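Local coordinates for protein CalsepRRP (Calystegia sepium, PDB 1JY5) that is related to the RNA-cleaving ribonucleases of the T2 family, but may itself lack their activity, at residues Y78-Y82 / D97-E101. Residue numbers count along the deposited sequence, not the author numbering.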
loop_
_atom_site.group_PDB
_atom_site.type_symbol
_atom_site.label_atom_id
_atom_site.label_comp_id
_atom_site.label_asym_id
_atom_site.label_seq_id
_atom_site.Cartn_x
_atom_site.Cartn_y
_atom_site.Cartn_z
ATOM N N TYR A 78 -6.539 -1.336 -8.738
ATOM C CA TYR A 78 -5.964 -1.733 -7.456
ATOM C C TYR A 78 -4.846 -0.855 -6.916
ATOM O O TYR A 78 -4.411 -1.026 -5.777
ATOM C CB TYR A 78 -5.511 -3.186 -7.559
ATOM C CG TYR A 78 -6.646 -4.088 -7.988
ATOM C CD1 TYR A 78 -6.707 -4.604 -9.279
ATOM C CD2 TYR A 78 -7.682 -4.391 -7.109
ATOM C CE1 TYR A 78 -7.776 -5.404 -9.685
ATOM C CE2 TYR A 78 -8.752 -5.187 -7.500
ATOM C CZ TYR A 78 -8.792 -5.690 -8.789
ATOM O OH TYR A 78 -9.848 -6.488 -9.169
ATOM N N TRP A 79 -4.385 0.082 -7.737
ATOM C CA TRP A 79 -3.341 1.016 -7.325
ATOM C C TRP A 79 -3.777 2.435 -7.719
ATOM O O TRP A 79 -3.009 3.187 -8.312
ATOM C CB TRP A 79 -2.017 0.678 -8.015
ATOM C CG TRP A 79 -0.810 1.262 -7.330
ATOM C CD1 TRP A 79 -0.726 2.466 -6.699
ATOM C CD2 TRP A 79 0.487 0.664 -7.224
ATOM N NE1 TRP A 79 0.540 2.657 -6.200
ATOM C CE2 TRP A 79 1.306 1.565 -6.509
ATOM C CE3 TRP A 79 1.034 -0.548 -7.662
ATOM C CZ2 TRP A 79 2.652 1.295 -6.224
ATOM C CZ3 TRP A 79 2.369 -0.818 -7.380
ATOM C CH2 TRP A 79 3.162 0.103 -6.665
ATOM N N PRO A 80 -5.022 2.818 -7.396
ATOM C CA PRO A 80 -5.492 4.164 -7.753
ATOM C C PRO A 80 -4.978 5.272 -6.838
ATOM O O PRO A 80 -4.404 5.015 -5.783
ATOM C CB PRO A 80 -7.015 4.053 -7.639
ATOM C CG PRO A 80 -7.292 2.576 -7.582
ATOM C CD PRO A 80 -6.124 2.024 -6.830
ATOM N N SER A 81 -5.216 6.507 -7.261
ATOM C CA SER A 81 -4.852 7.687 -6.494
ATOM C C SER A 81 -6.169 8.195 -5.893
ATOM O O SER A 81 -7.230 8.018 -6.498
ATOM C CB SER A 81 -4.254 8.747 -7.421
ATOM O OG SER A 81 -3.892 9.909 -6.702
ATOM N N TYR A 82 -6.116 8.802 -4.709
ATOM C CA TYR A 82 -7.330 9.323 -4.074
ATOM C C TYR A 82 -7.281 10.840 -3.891
ATOM O O TYR A 82 -7.735 11.366 -2.873
ATOM C CB TYR A 82 -7.566 8.664 -2.706
ATOM C CG TYR A 82 -7.808 7.174 -2.764
ATOM C CD1 TYR A 82 -6.758 6.274 -2.605
ATOM C CD2 TYR A 82 -9.082 6.665 -3.026
ATOM C CE1 TYR A 82 -6.963 4.902 -2.706
ATOM C CE2 TYR A 82 -9.299 5.290 -3.134
ATOM C CZ TYR A 82 -8.229 4.415 -2.973
ATOM O OH TYR A 82 -8.426 3.056 -3.100
ATOM N N ASP A 97 0.336 8.572 -9.393
ATOM C CA ASP A 97 0.836 7.897 -8.211
ATOM C C ASP A 97 1.843 6.822 -8.615
ATOM O O ASP A 97 2.773 6.527 -7.869
ATOM C CB ASP A 97 -0.328 7.303 -7.394
ATOM C CG ASP A 97 -1.108 6.219 -8.139
ATOM O OD1 ASP A 97 -1.078 6.163 -9.387
ATOM O OD2 ASP A 97 -1.786 5.426 -7.461
ATOM N N LEU A 98 1.672 6.260 -9.808
ATOM C CA LEU A 98 2.585 5.234 -10.301
ATOM C C LEU A 98 3.961 5.841 -10.584
ATOM O O LEU A 98 4.981 5.279 -10.193
ATOM C CB LEU A 98 2.035 4.594 -11.582
ATOM C CG LEU A 98 0.597 4.056 -11.533
ATOM C CD1 LEU A 98 0.229 3.431 -12.883
ATOM C CD2 LEU A 98 0.466 3.013 -10.418
ATOM N N ALA A 99 3.991 6.984 -11.267
ATOM C CA ALA A 99 5.256 7.639 -11.578
ATOM C C ALA A 99 5.943 8.045 -10.273
ATOM O O ALA A 99 7.171 7.973 -10.147
ATOM C CB ALA A 99 5.020 8.866 -12.457
ATOM N N TYR A 100 5.136 8.454 -9.300
ATOM C CA TYR A 100 5.638 8.868 -7.985
ATOM C C TYR A 100 6.316 7.707 -7.235
ATOM O O TYR A 100 7.450 7.835 -6.767
ATOM C CB TYR A 100 4.478 9.423 -7.144
ATOM C CG TYR A 100 4.816 9.716 -5.695
ATOM C CD1 TYR A 100 5.258 10.974 -5.297
ATOM C CD2 TYR A 100 4.672 8.736 -4.723
ATOM C CE1 TYR A 100 5.543 11.247 -3.960
ATOM C CE2 TYR A 100 4.956 8.993 -3.389
ATOM C CZ TYR A 100 5.388 10.245 -3.009
ATOM O OH TYR A 100 5.654 10.491 -1.672
ATOM N N GLU A 101 5.613 6.580 -7.123
ATOM C CA GLU A 101 6.142 5.413 -6.427
ATOM C C GLU A 101 7.328 4.793 -7.161
ATOM O O GLU A 101 8.252 4.280 -6.534
ATOM C CB GLU A 101 5.038 4.366 -6.233
ATOM C CG GLU A 101 3.919 4.816 -5.294
ATOM C CD GLU A 101 4.396 5.014 -3.861
ATOM O OE1 GLU A 101 3.794 5.834 -3.133
ATOM O OE2 GLU A 101 5.366 4.340 -3.449
#
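In this RNase T2 fold, segment 78-82 starts on the last residue of helix 72-78, and the chain leaves helical geometry at Trp79. It then passes the first turn of helix 97-106. Ser81 CA and Asp97 CA are 5.9 Å apart; Trp79 CA and Leu98 CA are 7.9 Å apart. The backbone hydrogen bond from Glu101 N to Asp97 O, 2.9 Å, marks that first helical turn. The sequence from Tyr100 onward corresponds to the second conserved family motif. The contact joins the start of that motif's helix to the loop before strand 87-89. Trp79 is buried and projects toward the helix. Leu98 CD2 lies over the five-membered ring of Trp79, 3.9 Å from the centroid, in a CH-pi contact. Phe120 and Leu124 of helix 116-129 also touch the indole. Asp97 turns its carboxylate to the loop backbone, with OD2 2.7 Å from Trp79 O. Glu101 reaches on to Trp46, which donates a hydrogen bond to OE2. On the way, Glu101 CG passes the edge of the indole, 3.9 Å from Trp79 CZ2.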